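Local coordinates for NADH kinase POS5, mitochondrial (Saccharomyces cerevisiae, PDB 3AFO), which phosphorylates both NADH and NAD(+) at the expense of ATP, with a twofold preference for NADH, making it a key source of the cellular reductant NADPH, at residues Q42-R56 and E72-I85. Numbering follows the deposited sequence. Where two conformers were deposited one is given.
Sequences QNVYITKKPWTPSTR and EVNVIVQPDVAEEI
Val44 lies at the heart of a parallel backbone ladder, its N bonded to Asn74 O (2.8 Å) and its O accepting from Ile76 N (2.9 Å). Asn74 N to Gln42 O and Ile46 N to Ile76 O extend the ladder at its two ends. Side-chain amides add to it: Asn74 ND2 gives Asn43 OD1 an almost straight bond (3.1 Å, 174° at the hydrogen), the acceptor lying in the plane of the donating amide, while Asn43 ND2 is taken by Arg114 O. Apolar contacts occupy both faces of the sheet. On one, Val44 CG2 meets Val73 CG1 and Ile46 CD1 meets Val75 CG1, each at 4.0 Å; on the other, Ile76 CG2 touches Tyr45 CD1, and Ile76 O sits at the edge of that ring. This is the first beta-alpha-beta unit of the parallel sheet in the NAD kinase N-terminal domain, with helix 53-69 as the crossover and strand 74-76 outermost. Past the ladder, a salt-bridge network ties Lys48 and Arg56 to Glu84 in the last turn of helix 79-86. With chi1 at -176°, the Glu84 chain runs out straight: OE1 meets Lys48 NZ at 3.0 Å, syn but tilted from the carboxylate plane, and OE2 takes a weak bond from Arg56 NH1 (3.4 Å). Arg56 NE also salt-bridges Asp88. With an alanine in place of Glu84, Lys48 would probably lose its carboxylate mate. OE2 also accepts from a water held by Trp51 N.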
loop_
_atom_site.group_PDB
_atom_site.type_symbol
_atom_site.label_atom_id
_atom_site.label_comp_id
_atom_site.label_asym_id
_atom_site.label_seq_id
_atom_site.Cartn_x
_atom_site.Cartn_y
_atom_site.Cartn_z
ATOM N N GLN A 42 0.515 0.456 -48.298
ATOM C CA GLN A 42 1.357 -0.432 -49.095
ATOM C C GLN A 42 2.508 -1.090 -48.322
ATOM O O GLN A 42 2.661 -2.312 -48.381
ATOM C CB GLN A 42 1.927 0.305 -50.314
ATOM C CG GLN A 42 0.929 0.568 -51.430
ATOM C CD GLN A 42 1.620 1.064 -52.690
ATOM O OE1 GLN A 42 2.137 2.183 -52.738
ATOM N NE2 GLN A 42 1.649 0.216 -53.715
ATOM N N ASN A 43 3.314 -0.282 -47.625
ATOM C CA ASN A 43 4.534 -0.758 -46.973
ATOM C C ASN A 43 4.269 -1.241 -45.535
ATOM O O ASN A 43 4.099 -0.430 -44.614
ATOM C CB ASN A 43 5.607 0.329 -46.950
ATOM C CG ASN A 43 5.988 0.835 -48.347
ATOM O OD1 ASN A 43 5.651 0.231 -49.378
ATOM N ND2 ASN A 43 6.707 1.956 -48.376
ATOM N N VAL A 44 4.237 -2.553 -45.357
ATOM C CA VAL A 44 3.927 -3.142 -44.058
ATOM C C VAL A 44 5.184 -3.747 -43.444
ATOM O O VAL A 44 5.722 -4.730 -43.953
ATOM C CB VAL A 44 2.805 -4.201 -44.186
ATOM C CG1 VAL A 44 2.469 -4.834 -42.820
ATOM C CG2 VAL A 44 1.543 -3.566 -44.798
ATOM N N TYR A 45 5.652 -3.145 -42.354
ATOM C CA TYR A 45 6.781 -3.667 -41.580
ATOM C C TYR A 45 6.310 -4.642 -40.491
ATOM O O TYR A 45 5.464 -4.302 -39.657
ATOM C CB TYR A 45 7.579 -2.515 -40.970
ATOM C CG TYR A 45 8.721 -2.899 -40.056
ATOM C CD1 TYR A 45 9.618 -3.907 -40.403
ATOM C CD2 TYR A 45 8.932 -2.215 -38.858
ATOM C CE1 TYR A 45 10.675 -4.245 -39.572
ATOM C CE2 TYR A 45 9.995 -2.540 -38.019
ATOM C CZ TYR A 45 10.860 -3.556 -38.382
ATOM O OH TYR A 45 11.915 -3.892 -37.565
ATOM N N ILE A 46 6.869 -5.850 -40.507
ATOM C CA ILE A 46 6.439 -6.899 -39.586
ATOM C C ILE A 46 7.590 -7.331 -38.698
ATOM O O ILE A 46 8.678 -7.661 -39.187
ATOM C CB ILE A 46 5.865 -8.142 -40.325
ATOM C CG1 ILE A 46 4.867 -7.724 -41.404
ATOM C CG2 ILE A 46 5.193 -9.104 -39.329
ATOM C CD1 ILE A 46 4.587 -8.805 -42.413
ATOM N N THR A 47 7.347 -7.314 -37.388
ATOM C CA THR A 47 8.328 -7.764 -36.408
ATOM C C THR A 47 7.724 -8.884 -35.575
ATOM O O THR A 47 6.503 -8.976 -35.438
ATOM C CB THR A 47 8.761 -6.621 -35.464
ATOM O OG1 THR A 47 7.676 -6.277 -34.594
ATOM C CG2 THR A 47 9.154 -5.405 -36.255
ATOM N N LYS A 48 8.583 -9.734 -35.020
ATOM C CA LYS A 48 8.110 -10.848 -34.197
ATOM C C LYS A 48 8.996 -11.062 -32.988
ATOM O O LYS A 48 10.155 -10.663 -32.972
ATOM C CB LYS A 48 8.021 -12.140 -35.016
ATOM C CG LYS A 48 9.363 -12.675 -35.514
ATOM C CD LYS A 48 9.184 -14.001 -36.244
ATOM C CE LYS A 48 10.495 -14.477 -36.883
ATOM N NZ LYS A 48 11.609 -14.653 -35.893
ATOM N N LYS A 49 8.437 -11.700 -31.969
ATOM C CA LYS A 49 9.231 -12.095 -30.830
ATOM C C LYS A 49 10.222 -13.155 -31.313
ATOM O O LYS A 49 9.821 -14.156 -31.920
ATOM C CB LYS A 49 8.341 -12.624 -29.706
ATOM C CG LYS A 49 9.123 -12.937 -28.428
ATOM C CD LYS A 49 8.203 -13.419 -27.334
ATOM C CE LYS A 49 8.998 -14.051 -26.215
ATOM N NZ LYS A 49 8.105 -14.976 -25.478
ATOM N N PRO A 50 11.525 -12.922 -31.075
ATOM C CA PRO A 50 12.545 -13.823 -31.600
ATOM C C PRO A 50 12.550 -15.182 -30.896
ATOM O O PRO A 50 12.038 -15.307 -29.779
ATOM C CB PRO A 50 13.854 -13.068 -31.335
ATOM C CG PRO A 50 13.555 -12.174 -30.189
ATOM C CD PRO A 50 12.111 -11.787 -30.334
ATOM N N TRP A 51 13.106 -16.184 -31.580
ATOM C CA TRP A 51 13.301 -17.537 -31.037
ATOM C C TRP A 51 12.044 -18.175 -30.451
ATOM O O TRP A 51 12.111 -18.907 -29.459
ATOM C CB TRP A 51 14.447 -17.549 -30.013
ATOM C CG TRP A 51 15.733 -17.066 -30.590
ATOM C CD1 TRP A 51 16.436 -17.638 -31.616
ATOM C CD2 TRP A 51 16.479 -15.909 -30.189
ATOM N NE1 TRP A 51 17.571 -16.910 -31.876
ATOM C CE2 TRP A 51 17.626 -15.844 -31.015
ATOM C CE3 TRP A 51 16.294 -14.921 -29.212
ATOM C CZ2 TRP A 51 18.587 -14.829 -30.891
ATOM C CZ3 TRP A 51 17.248 -13.910 -29.090
ATOM C CH2 TRP A 51 18.380 -13.874 -29.927
ATOM N N THR A 52 10.897 -17.884 -31.054
ATOM C CA THR A 52 9.644 -18.523 -30.657
ATOM C C THR A 52 8.858 -18.984 -31.883
ATOM O O THR A 52 8.395 -18.159 -32.676
ATOM C CB THR A 52 8.816 -17.695 -29.610
ATOM O OG1 THR A 52 7.442 -17.641 -29.988
ATOM C CG2 THR A 52 9.336 -16.311 -29.472
ATOM N N PRO A 53 8.752 -20.319 -32.061
ATOM C CA PRO A 53 8.180 -20.968 -33.241
ATOM C C PRO A 53 6.834 -20.404 -33.670
ATOM O O PRO A 53 6.645 -20.140 -34.860
ATOM C CB PRO A 53 8.038 -22.427 -32.790
ATOM C CG PRO A 53 9.216 -22.622 -31.886
ATOM C CD PRO A 53 9.341 -21.310 -31.130
ATOM N N SER A 54 5.915 -20.213 -32.722
ATOM C CA SER A 54 4.602 -19.672 -33.043
ATOM C C SER A 54 4.672 -18.331 -33.816
ATOM O O SER A 54 3.873 -18.102 -34.718
ATOM C CB SER A 54 3.748 -19.516 -31.773
ATOM O OG SER A 54 4.186 -18.422 -30.982
ATOM N N THR A 55 5.616 -17.456 -33.466
ATOM C CA THR A 55 5.677 -16.134 -34.124
ATOM C C THR A 55 6.372 -16.180 -35.494
ATOM O O THR A 55 6.036 -15.399 -36.380
ATOM C CB THR A 55 6.298 -15.021 -33.238
ATOM O OG1 THR A 55 7.713 -15.203 -33.130
ATOM C CG2 THR A 55 5.661 -14.995 -31.841
ATOM N N ARG A 56 7.336 -17.083 -35.654
ATOM C CA ARG A 56 7.936 -17.336 -36.962
ATOM C C ARG A 56 6.890 -17.952 -37.902
ATOM O O ARG A 56 6.749 -17.531 -39.055
ATOM C CB ARG A 56 9.175 -18.223 -36.821
ATOM C CG ARG A 56 9.918 -18.522 -38.127
ATOM C CD ARG A 56 11.239 -19.266 -37.848
ATOM N NE ARG A 56 11.654 -20.117 -38.968
ATOM C CZ ARG A 56 12.860 -20.674 -39.096
ATOM N NH1 ARG A 56 13.805 -20.473 -38.178
ATOM N NH2 ARG A 56 13.131 -21.434 -40.157
ATOM N N GLU A 72 -0.757 -4.984 -54.016
ATOM C CA GLU A 72 -0.136 -3.666 -53.804
ATOM C C GLU A 72 0.775 -3.589 -52.559
ATOM O O GLU A 72 1.580 -2.655 -52.422
ATOM C CB GLU A 72 -1.215 -2.568 -53.759
ATOM C CG GLU A 72 -1.999 -2.457 -52.428
ATOM C CD GLU A 72 -3.204 -3.397 -52.327
ATOM O OE1 GLU A 72 -3.225 -4.469 -52.979
ATOM O OE2 GLU A 72 -4.141 -3.051 -51.578
ATOM N N VAL A 73 0.661 -4.578 -51.672
ATOM C CA VAL A 73 1.375 -4.558 -50.390
ATOM C C VAL A 73 2.830 -5.002 -50.499
ATOM O O VAL A 73 3.144 -6.002 -51.143
ATOM C CB VAL A 73 0.611 -5.365 -49.293
ATOM C CG1 VAL A 73 1.536 -5.768 -48.133
ATOM C CG2 VAL A 73 -0.565 -4.555 -48.780
ATOM N N ASN A 74 3.710 -4.240 -49.857
ATOM C CA ASN A 74 5.122 -4.576 -49.778
ATOM C C ASN A 74 5.510 -4.919 -48.354
ATOM O O ASN A 74 5.285 -4.122 -47.441
ATOM C CB ASN A 74 5.971 -3.418 -50.301
ATOM C CG ASN A 74 5.527 -2.960 -51.687
ATOM O OD1 ASN A 74 5.451 -3.762 -52.621
ATOM N ND2 ASN A 74 5.188 -1.680 -51.810
ATOM N N VAL A 75 6.117 -6.098 -48.186
ATOM C CA VAL A 75 6.495 -6.636 -46.874
ATOM C C VAL A 75 7.936 -6.282 -46.514
ATOM O O VAL A 75 8.883 -6.608 -47.247
ATOM C CB VAL A 75 6.311 -8.182 -46.820
ATOM C CG1 VAL A 75 7.025 -8.794 -45.606
ATOM C CG2 VAL A 75 4.840 -8.565 -46.836
ATOM N N ILE A 76 8.092 -5.626 -45.369
ATOM C CA ILE A 76 9.394 -5.289 -44.830
ATOM C C ILE A 76 9.628 -6.081 -43.537
ATOM O O ILE A 76 8.747 -6.134 -42.676
ATOM C CB ILE A 76 9.491 -3.785 -44.496
ATOM C CG1 ILE A 76 9.012 -2.920 -45.677
ATOM C CG2 ILE A 76 10.902 -3.441 -44.087
ATOM C CD1 ILE A 76 8.691 -1.437 -45.304
ATOM N N VAL A 77 10.807 -6.690 -43.410
ATOM C CA VAL A 77 11.218 -7.365 -42.168
ATOM C C VAL A 77 12.673 -7.017 -41.919
ATOM O O VAL A 77 13.337 -6.486 -42.807
ATOM C CB VAL A 77 11.021 -8.926 -42.202
ATOM C CG1 VAL A 77 9.579 -9.291 -42.422
ATOM C CG2 VAL A 77 11.908 -9.586 -43.275
ATOM N N GLN A 78 13.146 -7.321 -40.710
ATOM C CA GLN A 78 14.556 -7.201 -40.333
ATOM C C GLN A 78 15.458 -8.076 -41.217
ATOM O O GLN A 78 15.007 -9.108 -41.712
ATOM C CB GLN A 78 14.731 -7.613 -38.865
ATOM C CG GLN A 78 14.102 -6.644 -37.875
ATOM C CD GLN A 78 14.805 -5.313 -37.885
ATOM O OE1 GLN A 78 15.874 -5.155 -37.300
ATOM N NE2 GLN A 78 14.213 -4.347 -38.563
ATOM N N PRO A 79 16.728 -7.663 -41.417
ATOM C CA PRO A 79 17.673 -8.434 -42.238
ATOM C C PRO A 79 17.905 -9.882 -41.781
ATOM O O PRO A 79 17.904 -10.796 -42.612
ATOM C CB PRO A 79 18.972 -7.623 -42.136
ATOM C CG PRO A 79 18.518 -6.237 -41.864
ATOM C CD PRO A 79 17.322 -6.383 -40.977
ATOM N N ASP A 80 18.090 -10.089 -40.482
ATOM C CA ASP A 80 18.320 -11.433 -39.968
ATOM C C ASP A 80 17.057 -12.298 -40.065
ATOM O O ASP A 80 17.143 -13.503 -40.295
ATOM C CB ASP A 80 18.919 -11.413 -38.548
ATOM C CG ASP A 80 18.080 -10.615 -37.540
ATOM O OD1 ASP A 80 17.153 -9.871 -37.932
ATOM O OD2 ASP A 80 18.374 -10.732 -36.329
ATOM N N VAL A 81 15.899 -11.659 -39.911
ATOM C CA VAL A 81 14.603 -12.312 -40.042
ATOM C C VAL A 81 14.335 -12.750 -41.488
ATOM O O VAL A 81 13.880 -13.875 -41.719
ATOM C CB VAL A 81 13.466 -11.410 -39.515
ATOM C CG1 VAL A 81 12.114 -11.881 -40.002
ATOM C CG2 VAL A 81 13.495 -11.361 -37.980
ATOM N N ALA A 82 14.621 -11.864 -42.448
ATOM C CA ALA A 82 14.519 -12.187 -43.879
ATOM C C ALA A 82 15.271 -13.479 -44.210
ATOM O O ALA A 82 14.708 -14.399 -44.818
ATOM C CB ALA A 82 15.046 -11.030 -44.730
ATOM N N GLU A 83 16.529 -13.541 -43.782
ATOM C CA GLU A 83 17.361 -14.730 -43.946
ATOM C C GLU A 83 16.792 -15.929 -43.189
ATOM O O GLU A 83 16.760 -17.044 -43.715
ATOM C CB GLU A 83 18.791 -14.450 -43.480
ATOM C CG GLU A 83 19.733 -13.924 -44.571
ATOM C CD GLU A 83 21.195 -13.892 -44.113
ATOM O OE1 GLU A 83 21.458 -13.421 -42.989
ATOM O OE2 GLU A 83 22.084 -14.348 -44.869
ATOM N N GLU A 84 16.340 -15.688 -41.957
ATOM C CA GLU A 84 15.775 -16.739 -41.117
ATOM C C GLU A 84 14.561 -17.403 -41.766
ATOM O O GLU A 84 14.482 -18.625 -41.819
ATOM C CB GLU A 84 15.386 -16.187 -39.740
ATOM C CG GLU A 84 14.886 -17.244 -38.764
ATOM C CD GLU A 84 14.215 -16.652 -37.536
ATOM O OE1 GLU A 84 13.966 -15.426 -37.517
ATOM O OE2 GLU A 84 13.926 -17.418 -36.592
ATOM N N ILE A 85 13.623 -16.598 -42.257
ATOM C CA ILE A 85 12.344 -17.119 -42.735
ATOM C C ILE A 85 12.320 -17.501 -44.220
ATOM O O ILE A 85 11.350 -18.106 -44.677
ATOM C CB ILE A 85 11.159 -16.167 -42.407
ATOM C CG1 ILE A 85 11.259 -14.863 -43.221
ATOM C CG2 ILE A 85 11.090 -15.898 -40.894
ATOM C CD1 ILE A 85 10.029 -13.994 -43.167
HETATM O O HOH W 1 14.086 -15.850 -34.308
#